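Local coordinates for protein putative decarboxylase involved in desferrioxamine biosynthesis (Erwinia amylovora, PDB 5O5C) that probably decarboxylates lysine with the help of pyridoxal 5'-phosphate, supplying a step in the biosynthesis of the siderophore desferrioxamine in the fire blight pathogen, at residues 130-133 with 137-140; 143-148 with 379-384; 301-306 with 324-329; 329-334 with 402-407. All blocks are in the same frame, centred on the assembly; numbering follows the deposited sequence.

Contact 1: 130-133 with 137-140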
loop_
_atom_site.group_PDB
_atom_site.type_symbol
_atom_site.label_atom_id
_atom_site.label_comp_id
_atom_site.label_asym_id
_atom_site.label_seq_id
_atom_site.Cartn_x
_atom_site.Cartn_y
_atom_site.Cartn_z
ATOM N N SER B 130 10.142 2.270 -10.348
ATOM C CA SER B 130 9.902 0.865 -10.716
ATOM C C SER B 130 8.632 0.307 -10.052
ATOM O O SER B 130 8.375 0.580 -8.908
ATOM C CB SER B 130 11.072 -0.024 -10.337
ATOM O OG SER B 130 12.173 0.275 -11.143
ATOM N N SER B 131 7.845 -0.453 -10.787
ATOM C CA SER B 131 6.773 -1.304 -10.210
ATOM C C SER B 131 7.200 -2.764 -10.099
ATOM O O SER B 131 7.409 -3.423 -11.131
ATOM C CB SER B 131 5.521 -1.225 -11.081
ATOM O OG SER B 131 4.489 -2.058 -10.555
ATOM N N VAL B 132 7.297 -3.293 -8.876
ATOM C CA VAL B 132 7.887 -4.617 -8.631
ATOM C C VAL B 132 6.906 -5.793 -8.654
ATOM O O VAL B 132 7.232 -6.877 -8.186
ATOM C CB VAL B 132 8.703 -4.672 -7.328
ATOM C CG1 VAL B 132 9.732 -3.561 -7.294
ATOM C CG2 VAL B 132 7.826 -4.603 -6.093
ATOM N N ASP B 133 5.721 -5.578 -9.220
ATOM C CA ASP B 133 4.811 -6.649 -9.513
ATOM C C ASP B 133 5.337 -7.570 -10.620
ATOM O O ASP B 133 5.176 -8.779 -10.509
ATOM C CB ASP B 133 3.403 -6.146 -9.788
ATOM C CG ASP B 133 3.324 -5.179 -10.920
ATOM O OD1 ASP B 133 4.294 -4.419 -11.127
ATOM O OD2 ASP B 133 2.297 -5.184 -11.613
ATOM N N GLN B 137 8.652 -4.452 -15.363
ATOM C CA GLN B 137 8.511 -3.083 -14.859
ATOM C C GLN B 137 9.582 -2.785 -13.743
ATOM O O GLN B 137 9.657 -1.684 -13.169
ATOM C CB GLN B 137 7.089 -2.882 -14.330
ATOM C CG GLN B 137 5.941 -3.283 -15.248
ATOM C CD GLN B 137 4.607 -3.280 -14.539
ATOM O OE1 GLN B 137 4.103 -2.239 -14.149
ATOM N NE2 GLN B 137 4.047 -4.452 -14.338
ATOM N N SER B 138 10.432 -3.740 -13.454
ATOM C CA SER B 138 11.449 -3.551 -12.429
ATOM C C SER B 138 12.856 -4.128 -12.649
ATOM O O SER B 138 13.791 -3.662 -12.044
ATOM C CB SER B 138 10.904 -4.055 -11.091
ATOM O OG SER B 138 10.482 -5.400 -11.219
ATOM N N ALA B 139 13.021 -5.146 -13.438
ATOM C CA ALA B 139 14.334 -5.804 -13.513
ATOM C C ALA B 139 14.932 -6.127 -12.129
ATOM O O ALA B 139 14.283 -6.814 -11.341
ATOM C CB ALA B 139 15.290 -5.020 -14.408
ATOM N N GLY B 140 16.174 -5.674 -11.876
ATOM C CA GLY B 140 16.887 -5.893 -10.625
ATOM C C GLY B 140 16.159 -5.535 -9.336
ATOM O O GLY B 140 16.581 -5.976 -8.225
HETATM O O HOH W 1 12.061 -0.435 -13.741
#

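Contact 2: 143-148 with 379-384. With PLP (pyridoxal-5'-phosphate), chain G.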
loop_
_atom_site.group_PDB
_atom_site.type_symbol
_atom_site.label_atom_id
_atom_site.label_comp_id
_atom_site.label_asym_id
_atom_site.label_seq_id
_atom_site.Cartn_x
_atom_site.Cartn_y
_atom_site.Cartn_z
ATOM N N LEU B 143 14.741 -8.840 -8.194
ATOM C CA LEU B 143 15.738 -9.701 -7.586
ATOM C C LEU B 143 16.138 -9.131 -6.236
ATOM O O LEU B 143 16.268 -9.901 -5.259
ATOM C CB LEU B 143 16.967 -9.855 -8.502
ATOM C CG LEU B 143 16.696 -10.363 -9.900
ATOM C CD1 LEU B 143 17.914 -10.344 -10.786
ATOM C CD2 LEU B 143 16.165 -11.775 -9.823
ATOM N N ILE B 144 16.297 -7.803 -6.141
ATOM C CA ILE B 144 16.610 -7.166 -4.854
ATOM C C ILE B 144 15.559 -7.509 -3.801
ATOM O O ILE B 144 15.897 -7.991 -2.705
ATOM C CB ILE B 144 16.796 -5.640 -4.944
ATOM C CG1 ILE B 144 18.149 -5.289 -5.540
ATOM C CG2 ILE B 144 16.670 -4.983 -3.584
ATOM C CD1 ILE B 144 18.190 -3.871 -6.072
ATOM N N GLU B 145 14.285 -7.345 -4.136
ATOM C CA GLU B 145 13.254 -7.674 -3.146
ATOM C C GLU B 145 13.432 -9.139 -2.638
ATOM O O GLU B 145 13.281 -9.425 -1.426
ATOM C CB GLU B 145 11.842 -7.449 -3.683
ATOM C CG GLU B 145 10.764 -8.059 -2.769
ATOM C CD GLU B 145 9.368 -7.530 -2.995
ATOM O OE1 GLU B 145 9.285 -6.376 -3.525
ATOM O OE2 GLU B 145 8.375 -8.291 -2.688
ATOM N N GLN B 146 13.691 -10.047 -3.576
ATOM C CA GLN B 146 13.822 -11.447 -3.233
ATOM C C GLN B 146 14.952 -11.679 -2.247
ATOM O O GLN B 146 14.786 -12.442 -1.312
ATOM C CB GLN B 146 14.033 -12.335 -4.447
ATOM C CG GLN B 146 13.820 -13.804 -4.092
ATOM C CD GLN B 146 12.387 -14.159 -3.742
ATOM O OE1 GLN B 146 11.465 -13.880 -4.512
ATOM N NE2 GLN B 146 12.190 -14.821 -2.593
ATOM N N LYS B 147 16.062 -10.992 -2.477
ATOM C CA LYS B 147 17.197 -10.904 -1.534
ATOM C C LYS B 147 16.795 -10.428 -0.156
ATOM O O LYS B 147 17.051 -11.082 0.845
ATOM C CB LYS B 147 18.297 -9.972 -2.103
ATOM C CG LYS B 147 19.702 -10.396 -1.774
ATOM C CD LYS B 147 20.266 -11.327 -2.835
ATOM C CE LYS B 147 21.537 -11.987 -2.336
ATOM N NZ LYS B 147 22.067 -12.982 -3.308
ATOM N N VAL B 148 16.134 -9.286 -0.070
ATOM C CA VAL B 148 15.666 -8.861 1.241
ATOM C C VAL B 148 14.745 -9.842 1.941
ATOM O O VAL B 148 14.857 -10.031 3.140
ATOM C CB VAL B 148 15.020 -7.464 1.265
ATOM C CG1 VAL B 148 14.695 -7.089 2.688
ATOM C CG2 VAL B 148 15.978 -6.433 0.723
ATOM N N THR B 379 -1.547 -5.224 -7.233
ATOM C CA THR B 379 -1.013 -5.242 -8.553
ATOM C C THR B 379 0.218 -4.312 -8.644
ATOM O O THR B 379 1.278 -4.662 -8.189
ATOM C CB THR B 379 -2.120 -5.009 -9.607
ATOM O OG1 THR B 379 -3.267 -5.848 -9.341
ATOM C CG2 THR B 379 -1.580 -5.413 -11.019
ATOM N N THR B 380 0.074 -3.107 -9.170
ATOM C CA THR B 380 1.115 -2.135 -9.151
ATOM C C THR B 380 1.679 -1.919 -7.738
ATOM O O THR B 380 0.931 -1.636 -6.809
ATOM C CB THR B 380 0.572 -0.803 -9.664
ATOM O OG1 THR B 380 0.244 -0.984 -11.004
ATOM C CG2 THR B 380 1.579 0.286 -9.568
ATOM N N ARG B 381 2.980 -2.047 -7.597
ATOM C CA ARG B 381 3.599 -1.988 -6.296
ATOM C C ARG B 381 4.986 -1.353 -6.364
ATOM O O ARG B 381 5.759 -1.683 -7.211
ATOM C CB ARG B 381 3.665 -3.371 -5.694
ATOM C CG ARG B 381 3.933 -3.392 -4.209
ATOM C CD ARG B 381 3.903 -4.835 -3.706
ATOM N NE ARG B 381 5.219 -5.486 -3.810
ATOM C CZ ARG B 381 5.520 -6.519 -4.580
ATOM N NH1 ARG B 381 4.639 -7.060 -5.427
ATOM N NH2 ARG B 381 6.745 -7.006 -4.537
ATOM N N ARG B 382 5.257 -0.465 -5.436
ATOM C CA ARG B 382 6.465 0.325 -5.388
ATOM C C ARG B 382 7.609 -0.459 -4.751
ATOM O O ARG B 382 7.407 -1.441 -4.069
ATOM C CB ARG B 382 6.179 1.659 -4.678
ATOM C CG ARG B 382 6.106 1.619 -3.153
ATOM C CD ARG B 382 5.577 2.889 -2.554
ATOM N NE ARG B 382 6.414 4.018 -2.843
ATOM C CZ ARG B 382 7.306 4.607 -2.036
ATOM N NH1 ARG B 382 7.524 4.220 -0.787
ATOM N NH2 ARG B 382 7.998 5.639 -2.521
ATOM N N PHE B 383 8.820 -0.062 -5.047
ATOM C CA PHE B 383 10.038 -0.815 -4.691
ATOM C C PHE B 383 10.469 -0.565 -3.230
ATOM O O PHE B 383 11.563 -0.074 -2.926
ATOM C CB PHE B 383 11.103 -0.418 -5.678
ATOM C CG PHE B 383 12.397 -1.189 -5.613
ATOM C CD1 PHE B 383 12.549 -2.391 -4.937
ATOM C CD2 PHE B 383 13.495 -0.660 -6.284
ATOM C CE1 PHE B 383 13.778 -3.034 -4.905
ATOM C CE2 PHE B 383 14.716 -1.308 -6.259
ATOM C CZ PHE B 383 14.854 -2.490 -5.570
ATOM N N ASP B 384 9.588 -0.953 -2.318
ATOM C CA ASP B 384 9.817 -0.704 -0.881
ATOM C C ASP B 384 11.053 -1.428 -0.356
ATOM O O ASP B 384 11.783 -0.956 0.542
ATOM C CB ASP B 384 8.573 -1.050 -0.105
ATOM C CG ASP B 384 7.573 0.117 -0.016
ATOM O OD1 ASP B 384 8.024 1.308 -0.119
ATOM O OD2 ASP B 384 6.341 -0.156 0.158
HETATM N N1 PLP G . -8.301 -1.312 -13.133
HETATM C C2 PLP G . -7.777 -0.943 -14.330
HETATM C C2A PLP G . -8.654 -0.521 -15.470
HETATM C C3 PLP G . -6.323 -0.902 -14.524
HETATM O O3 PLP G . -5.824 -0.534 -15.739
HETATM C C4 PLP G . -5.471 -1.312 -13.379
HETATM C C4A PLP G . -3.992 -1.292 -13.483
HETATM C C5 PLP G . -6.166 -1.707 -12.116
HETATM C C6 PLP G . -7.563 -1.668 -12.062
HETATM C C5A PLP G . -5.360 -2.112 -10.894
HETATM O O4P PLP G . -4.666 -0.972 -10.375
HETATM P P PLP G . -3.204 -1.093 -9.698
HETATM O O1P PLP G . -2.861 0.360 -9.437
HETATM O O2P PLP G . -3.481 -1.901 -8.452
HETATM O O3P PLP G . -2.318 -1.738 -10.713
#

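Contact 3: 301-306 with 324-329. With PLP (pyridoxal-5'-phosphate), chain H.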
loop_
_atom_site.group_PDB
_atom_site.type_symbol
_atom_site.label_atom_id
_atom_site.label_comp_id
_atom_site.label_asym_id
_atom_site.label_seq_id
_atom_site.Cartn_x
_atom_site.Cartn_y
_atom_site.Cartn_z
ATOM N N TYR B 301 5.557 -5.484 15.300
ATOM C CA TYR B 301 6.383 -4.728 16.214
ATOM C C TYR B 301 7.592 -5.562 16.593
ATOM O O TYR B 301 8.736 -5.091 16.544
ATOM C CB TYR B 301 5.513 -4.355 17.418
ATOM C CG TYR B 301 6.132 -3.638 18.602
ATOM C CD1 TYR B 301 7.329 -2.920 18.520
ATOM C CD2 TYR B 301 5.455 -3.635 19.811
ATOM C CE1 TYR B 301 7.831 -2.253 19.633
ATOM C CE2 TYR B 301 5.959 -3.017 20.937
ATOM C CZ TYR B 301 7.130 -2.327 20.849
ATOM O OH TYR B 301 7.560 -1.720 22.001
ATOM N N GLY B 302 7.341 -6.801 16.967
ATOM C CA GLY B 302 8.404 -7.676 17.508
ATOM C C GLY B 302 9.586 -8.015 16.620
ATOM O O GLY B 302 10.666 -8.342 17.129
ATOM N N CYS B 303 9.392 -7.943 15.309
ATOM C CA CYS B 303 10.423 -8.295 14.322
ATOM C C CYS B 303 11.777 -7.574 14.541
ATOM O O CYS B 303 12.843 -8.102 14.140
ATOM C CB CYS B 303 9.915 -8.005 12.880
ATOM S SG CYS B 303 9.450 -6.277 12.763
ATOM N N GLY B 304 11.773 -6.450 15.255
ATOM C CA GLY B 304 13.035 -5.790 15.629
ATOM C C GLY B 304 14.046 -6.724 16.309
ATOM O O GLY B 304 15.218 -6.549 16.188
ATOM N N LEU B 305 13.558 -7.752 16.992
ATOM C CA LEU B 305 14.424 -8.680 17.711
ATOM C C LEU B 305 15.187 -9.630 16.784
ATOM O O LEU B 305 16.163 -10.262 17.228
ATOM C CB LEU B 305 13.615 -9.455 18.742
ATOM C CG LEU B 305 12.947 -8.675 19.856
ATOM C CD1 LEU B 305 12.050 -9.589 20.672
ATOM C CD2 LEU B 305 13.995 -8.002 20.724
ATOM N N LEU B 306 14.779 -9.706 15.502
ATOM C CA LEU B 306 15.477 -10.505 14.503
ATOM C C LEU B 306 16.868 -10.011 14.220
ATOM O O LEU B 306 17.691 -10.763 13.661
ATOM C CB LEU B 306 14.701 -10.561 13.174
ATOM C CG LEU B 306 13.335 -11.207 13.180
ATOM C CD1 LEU B 306 12.736 -11.065 11.794
ATOM C CD2 LEU B 306 13.398 -12.669 13.600
ATOM N N VAL B 324 4.166 -15.350 8.973
ATOM C CA VAL B 324 4.755 -14.318 9.810
ATOM C C VAL B 324 4.545 -12.957 9.147
ATOM O O VAL B 324 4.825 -12.790 7.912
ATOM C CB VAL B 324 6.279 -14.475 10.074
ATOM C CG1 VAL B 324 6.752 -13.441 11.093
ATOM C CG2 VAL B 324 6.665 -15.837 10.580
ATOM N N THR B 325 4.063 -12.008 9.930
ATOM C CA THR B 325 4.007 -10.629 9.485
ATOM C C THR B 325 5.093 -9.803 10.173
ATOM O O THR B 325 5.286 -9.886 11.383
ATOM C CB THR B 325 2.663 -9.946 9.756
ATOM O OG1 THR B 325 2.497 -9.798 11.175
ATOM C CG2 THR B 325 1.616 -10.657 9.258
ATOM N N VAL B 326 5.703 -8.933 9.398
ATOM C CA VAL B 326 6.870 -8.159 9.807
ATOM C C VAL B 326 6.721 -6.699 9.350
ATOM O O VAL B 326 6.486 -6.502 8.158
ATOM C CB VAL B 326 8.104 -8.757 9.094
ATOM C CG1 VAL B 326 9.313 -7.879 9.266
ATOM C CG2 VAL B 326 8.395 -10.145 9.609
ATOM N N ASP B 327 6.933 -5.697 10.243
ATOM C CA ASP B 327 6.904 -4.253 9.836
ATOM C C ASP B 327 8.242 -3.584 10.013
ATOM O O ASP B 327 8.642 -3.304 11.127
ATOM C CB ASP B 327 5.884 -3.377 10.582
ATOM C CG ASP B 327 4.513 -3.363 9.971
ATOM O OD1 ASP B 327 4.231 -3.995 8.968
ATOM O OD2 ASP B 327 3.674 -2.694 10.571
ATOM N N TYR B 328 8.918 -3.334 8.884
ATOM C CA TYR B 328 10.188 -2.685 8.887
ATOM C C TYR B 328 10.003 -1.222 9.160
ATOM O O TYR B 328 10.960 -0.562 9.672
ATOM C CB TYR B 328 10.964 -2.853 7.589
ATOM C CG TYR B 328 11.033 -4.239 7.039
ATOM C CD1 TYR B 328 11.992 -5.141 7.519
ATOM C CD2 TYR B 328 10.165 -4.683 6.034
ATOM C CE1 TYR B 328 12.101 -6.416 7.009
ATOM C CE2 TYR B 328 10.272 -5.997 5.524
ATOM C CZ TYR B 328 11.242 -6.867 6.045
ATOM O OH TYR B 328 11.399 -8.197 5.581
ATOM N N HIS B 329 8.805 -0.724 8.808
ATOM C CA HIS B 329 8.410 0.644 9.102
ATOM C C HIS B 329 7.954 0.974 10.564
ATOM O O HIS B 329 7.589 2.126 10.808
ATOM C CB HIS B 329 7.398 1.168 8.070
ATOM C CG HIS B 329 6.033 0.567 8.158
ATOM N ND1 HIS B 329 5.339 0.111 7.045
ATOM C CD2 HIS B 329 5.209 0.374 9.215
ATOM C CE1 HIS B 329 4.168 -0.355 7.423
ATOM N NE2 HIS B 329 4.057 -0.193 8.723
HETATM N N1 PLP H . 0.085 -6.049 13.998
HETATM C C2 PLP H . 0.637 -5.477 15.088
HETATM C C2A PLP H . 1.185 -6.322 16.199
HETATM C C3 PLP H . 0.707 -4.010 15.157
HETATM O O3 PLP H . 1.256 -3.367 16.241
HETATM C C4 PLP H . 0.158 -3.276 13.991
HETATM C C4A PLP H . 0.105 -1.798 13.974
HETATM C C5 PLP H . -0.418 -4.016 12.867
HETATM C C6 PLP H . -0.443 -5.394 12.950
HETATM C C5A PLP H . -0.991 -3.265 11.686
HETATM O O4P PLP H . 0.168 -2.735 11.023
HETATM P P PLP H . 0.191 -1.657 9.820
HETATM O O1P PLP H . -0.179 -0.363 10.472
HETATM O O2P PLP H . 1.633 -1.635 9.384
HETATM O O3P PLP H . -0.752 -2.052 8.739
#

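Contact 4: 329-334 with 402-407. With PLP (pyridoxal-5'-phosphate), chain H.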
loop_
_atom_site.group_PDB
_atom_site.type_symbol
_atom_site.label_atom_id
_atom_site.label_comp_id
_atom_site.label_asym_id
_atom_site.label_seq_id
_atom_site.Cartn_x
_atom_site.Cartn_y
_atom_site.Cartn_z
ATOM N N HIS B 329 8.805 -0.724 8.808
ATOM C CA HIS B 329 8.410 0.644 9.102
ATOM C C HIS B 329 7.954 0.974 10.564
ATOM O O HIS B 329 7.589 2.126 10.808
ATOM C CB HIS B 329 7.398 1.168 8.070
ATOM C CG HIS B 329 6.033 0.567 8.158
ATOM N ND1 HIS B 329 5.339 0.111 7.045
ATOM C CD2 HIS B 329 5.209 0.374 9.215
ATOM C CE1 HIS B 329 4.168 -0.355 7.423
ATOM N NE2 HIS B 329 4.057 -0.193 8.723
ATOM N N LYS B 330 7.889 -0.030 11.462
ATOM C CA LYS B 330 7.911 0.177 12.940
ATOM C C LYS B 330 9.258 -0.081 13.658
ATOM O O LYS B 330 9.676 0.705 14.481
ATOM C CB LYS B 330 6.888 -0.732 13.591
ATOM C CG LYS B 330 5.488 -0.476 13.088
ATOM C CD LYS B 330 4.471 -1.383 13.726
ATOM C CE LYS B 330 3.183 -0.607 13.649
ATOM N NZ LYS B 330 2.135 -1.443 14.180
ATOM N N SER B 331 9.905 -1.202 13.388
ATOM C CA SER B 331 11.046 -1.610 14.164
ATOM C C SER B 331 12.373 -1.620 13.467
ATOM O O SER B 331 13.360 -1.837 14.138
ATOM C CB SER B 331 10.787 -2.978 14.817
ATOM O OG SER B 331 9.524 -2.961 15.449
ATOM N N PHE B 332 12.404 -1.374 12.162
ATOM C CA PHE B 332 13.650 -1.239 11.412
ATOM C C PHE B 332 13.956 0.161 10.906
ATOM O O PHE B 332 14.779 0.306 10.011
ATOM C CB PHE B 332 13.670 -2.216 10.247
ATOM C CG PHE B 332 13.777 -3.641 10.667
ATOM C CD1 PHE B 332 12.683 -4.316 11.219
ATOM C CD2 PHE B 332 14.954 -4.329 10.492
ATOM C CE1 PHE B 332 12.801 -5.622 11.603
ATOM C CE2 PHE B 332 15.059 -5.629 10.854
ATOM C CZ PHE B 332 13.996 -6.269 11.453
ATOM N N PHE B 333 13.353 1.206 11.495
ATOM C CA PHE B 333 13.691 2.640 11.113
ATOM C C PHE B 333 13.599 2.948 9.595
ATOM O O PHE B 333 14.372 3.773 9.034
ATOM C CB PHE B 333 15.062 2.991 11.673
ATOM C CG PHE B 333 15.252 2.525 13.083
ATOM C CD1 PHE B 333 14.745 3.234 14.130
ATOM C CD2 PHE B 333 15.873 1.315 13.348
ATOM C CE1 PHE B 333 14.829 2.772 15.423
ATOM C CE2 PHE B 333 15.979 0.851 14.643
ATOM C CZ PHE B 333 15.449 1.585 15.683
ATOM N N GLN B 334 12.665 2.270 8.935
ATOM C CA GLN B 334 12.366 2.482 7.519
ATOM C C GLN B 334 11.115 3.283 7.345
ATOM O O GLN B 334 10.174 3.111 8.082
ATOM C CB GLN B 334 12.136 1.173 6.835
ATOM C CG GLN B 334 13.312 0.314 6.812
ATOM C CD GLN B 334 14.629 0.983 6.419
ATOM O OE1 GLN B 334 14.823 1.489 5.287
ATOM N NE2 GLN B 334 15.548 0.990 7.363
ATOM N N ASN B 402 21.919 -2.692 17.291
ATOM C CA ASN B 402 22.501 -1.796 18.301
ATOM C C ASN B 402 21.489 -0.773 18.738
ATOM O O ASN B 402 21.334 -0.535 19.925
ATOM C CB ASN B 402 23.766 -1.058 17.817
ATOM C CG ASN B 402 24.984 -1.959 17.689
ATOM O OD1 ASN B 402 25.078 -2.991 18.349
ATOM N ND2 ASN B 402 25.906 -1.588 16.796
ATOM N N ALA B 403 20.843 -0.153 17.756
ATOM C CA ALA B 403 19.733 0.760 17.998
ATOM C C ALA B 403 18.616 0.097 18.774
ATOM O O ALA B 403 18.191 0.627 19.782
ATOM C CB ALA B 403 19.186 1.278 16.690
ATOM N N PHE B 404 18.168 -1.066 18.316
ATOM C CA PHE B 404 16.986 -1.684 18.915
ATOM C C PHE B 404 17.287 -2.080 20.376
ATOM O O PHE B 404 16.489 -1.792 21.284
ATOM C CB PHE B 404 16.505 -2.895 18.140
ATOM C CG PHE B 404 15.054 -3.126 18.276
ATOM C CD1 PHE B 404 14.160 -2.313 17.587
ATOM C CD2 PHE B 404 14.555 -4.128 19.078
ATOM C CE1 PHE B 404 12.811 -2.475 17.712
ATOM C CE2 PHE B 404 13.184 -4.305 19.213
ATOM C CZ PHE B 404 12.314 -3.487 18.515
ATOM N N ASP B 405 18.454 -2.687 20.582
ATOM C CA ASP B 405 18.976 -2.907 21.947
ATOM C C ASP B 405 19.022 -1.715 22.841
ATOM O O ASP B 405 18.542 -1.795 23.975
ATOM C CB ASP B 405 20.357 -3.511 21.908
ATOM C CG ASP B 405 20.331 -4.924 21.373
ATOM O OD1 ASP B 405 19.233 -5.517 21.342
ATOM O OD2 ASP B 405 21.406 -5.393 20.989
ATOM N N ASP B 406 19.592 -0.623 22.386
ATOM C CA ASP B 406 19.511 0.629 23.154
ATOM C C ASP B 406 18.108 1.070 23.540
ATOM O O ASP B 406 17.884 1.462 24.699
ATOM C CB ASP B 406 20.304 1.756 22.491
ATOM C CG ASP B 406 21.765 1.497 22.536
ATOM O OD1 ASP B 406 22.135 0.487 23.115
ATOM O OD2 ASP B 406 22.568 2.239 21.996
ATOM N N ILE B 407 17.157 0.943 22.617
ATOM C CA ILE B 407 15.743 1.249 22.948
ATOM C C ILE B 407 15.168 0.243 23.984
ATOM O O ILE B 407 14.515 0.662 24.938
ATOM C CB ILE B 407 14.838 1.547 21.709
ATOM C CG1 ILE B 407 14.987 0.548 20.597
ATOM C CG2 ILE B 407 15.176 2.920 21.080
ATOM C CD1 ILE B 407 13.850 0.502 19.601
HETATM N N1 PLP H . 0.085 -6.049 13.998
HETATM C C2 PLP H . 0.637 -5.477 15.088
HETATM C C2A PLP H . 1.185 -6.322 16.199
HETATM C C3 PLP H . 0.707 -4.010 15.157
HETATM O O3 PLP H . 1.256 -3.367 16.241
HETATM C C4 PLP H . 0.158 -3.276 13.991
HETATM C C4A PLP H . 0.105 -1.798 13.974
HETATM C C5 PLP H . -0.418 -4.016 12.867
HETATM C C6 PLP H . -0.443 -5.394 12.950
HETATM C C5A PLP H . -0.991 -3.265 11.686
HETATM O O4P PLP H . 0.168 -2.735 11.023
HETATM P P PLP H . 0.191 -1.657 9.820
HETATM O O1P PLP H . -0.179 -0.363 10.472
HETATM O O2P PLP H . 1.633 -1.635 9.384
HETATM O O3P PLP H . -0.752 -2.052 8.739
#

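Contact 1: 130-133 with 137-140
Ser131 N reaches across to the carbonyl of Gln137 in a weak hydrogen bond (Ser131 N to Gln137 O 3.2 Å, N-H...O angle 130°), and the CA of Ser130 lies against the same oxygen. A water links the Ser130 hydroxyl to the same carbonyl: it accepts from Ser130 OG at 2.7 Å and donates to Gln137 O at 2.8 Å. Gln137 stretches its extended side chain along Ser131, its OE1 3.5 Å from Ser131 CB, and brings the amide to Asp133. There Gln137 NE2 gives a weak hydrogen bond to Asp133 OD2 at 3.3 Å, the amide and carboxylate planes standing 74° apart. The contact pins the loop after helix 116-128 onto the short helix 135-138, which ends where Ala139 takes positive phi. Both lie at the dimer interface of this group II decarboxylase: Tyr94 of the second subunit bonds Ser130 OG, and Asn111 of the second subunit bonds Gln137 OE1. Thr134 is a further partner of Gln137 NE2. Ser138 CB packs 4.0 Å from Val132 CG1; its hydroxyl, between the backbone N and the carbonyl carbon (chi1 55°), bonds Thr142 OG1 and Thr134 O.

Contact 2: 143-148 with 379-384
Glu145 and Arg381 reach each other from opposite directions in a buried salt bridge. Both carboxylate oxygens converge on one guanidinium nitrogen, with Arg381 NH2 2.8 Å from Glu145 OE2 and the weak hydrogen bond going from Arg381 NH2 to Glu145 OE1, also at 2.8 Å (N-H...O angle 147°). The Glu145 CD lies in the guanidinium plane at its edge, but the carboxylate is turned 66° out of that plane, so this is no paired, two-nitrogen bidentate bridge. Glu145 gets there by an extended chain whose CG points away from the backbone N (chi1 168°). Beside the charges, Ile144 meets the edge of the Phe383 ring, with Ile144 CD1 3.6 Å from Phe383 CZ and Ile144 CG2 3.7 Å from Phe383 CE1. Helix 140-156 thereby packs on the irregular connection leading into helix 385-394, where Phe383 is the centre of an inverse gamma turn. One shell further out, Phe166 N bonds Glu145 OE2, and Tyr94 of the second subunit meets Phe383 edge-to-face. At the other end of segment 379-384, Thr380 holds the phosphate of a cofactor seated in the second subunit: Thr380 OG1 bonds O3P of PLP at 2.7 Å, and Thr380 N bonds that O3P at 3.2 Å. Thr171, Thr273 and His329 of the second subunit bind this cofactor as well.

Contact 3: 301-306 with 324-329
Cys303 and Val326 make the apolar part of this contact, with Cys303 CB 3.7 Å from Val326 CG1 and the backbones closest at the same pair. The thiol comes next: with SG set between its backbone N and carbonyl carbon (chi1 57°), Cys303 turns the sulfur onto the Asp327 backbone, SG lying 3.5 Å from Asp327 O and 3.6 Å from Asp327 N. The 3-10 segment 302-306 is thus laid against the end of strand 323-327, which runs in the large mixed sheet between 294-299 and 339-343. Val326 CG1 also rests over one face of the Tyr328 ring, toward its rim. The polar part faces the cofactor. His329 NE2 donates to O2P of PLP at 2.9 Å with an N-H...O angle of 145°, the oxygen sitting in the ring plane at the edge. The other ring nitrogen, His329 ND1, is bonded to Cys338 N, consistent with the ring proton being at NE2. Gly170 N, Thr171 N and Thr273 OG1, with Thr380 of the second subunit, complete the grip on the cofactor. Apolar packing of Cys303 on Val326 thus adjoins polar groups at and just past the strand end. Asp327 OD2 lies 2.6 Å from the same O2P, and a separation this short between two acidic oxygens suggests a proton between them, although its position is not settled.

Contact 4: 329-334 with 402-407
Phe333 packs obliquely against Ala403, with Phe333 CE2 3.8 Å and Phe333 CZ 3.9 Å from Ala403 CB. The backbone of Phe333 is in the left-handed region, a kink just after helix 328-331 that turns this side chain toward helix 397-420. Next to it, Phe404 approaches Ser331 obliquely, its CE1 3.6 Å from Ser331 CB, and its CD1 is 3.6 Å from Ser331 O. It reaches there because CG is swung away from the backbone N (chi1 -152°), which sends the ring out from the helix toward the short one. The hydroxyl of Ser331 bonds Tyr301 O, while its CB and backbone oxygen lie closest to the Phe404 ring. The kink has its own brace: Gln334 NE2 donates to Phe332 O at 2.8 Å, nearly straight at 163°, with the donor tilted from the carbonyl plane. Ile28 of the second subunit also packs on Phe333, placing this end of the contact near the dimer interface. Away from helix 397-420, Lys330 runs extended to the cofactor, with NZ 2.1 Å from C4A of PLP. That is too near for separate molecules, and consistent with an internal aldimine modelled without its link, the lysine predicted to carry the cofactor in this fold-type I, group II decarboxylase active site.

In the fold
All four contacts are buried, yet they differ in place. Contact 3 lies closest to the centre of the chain and contact 1 is the farthest from it; contacts 1, 2 and 4 all touch the second subunit. Contacts 1 and 2, about 7 Å apart between centres, are tied by Val132 bonding to Arg381, and both lean on polar or charged groups. Contacts 3 and 4, about 10 Å apart between centres, share His329 and helix 328-331, and their cross-segment packing is mostly apolar. Contact 2 offers Thr380 to one cofactor, chiefly held by the second subunit, while contacts 3 and 4 bear on the other, so each active site draws on both chains.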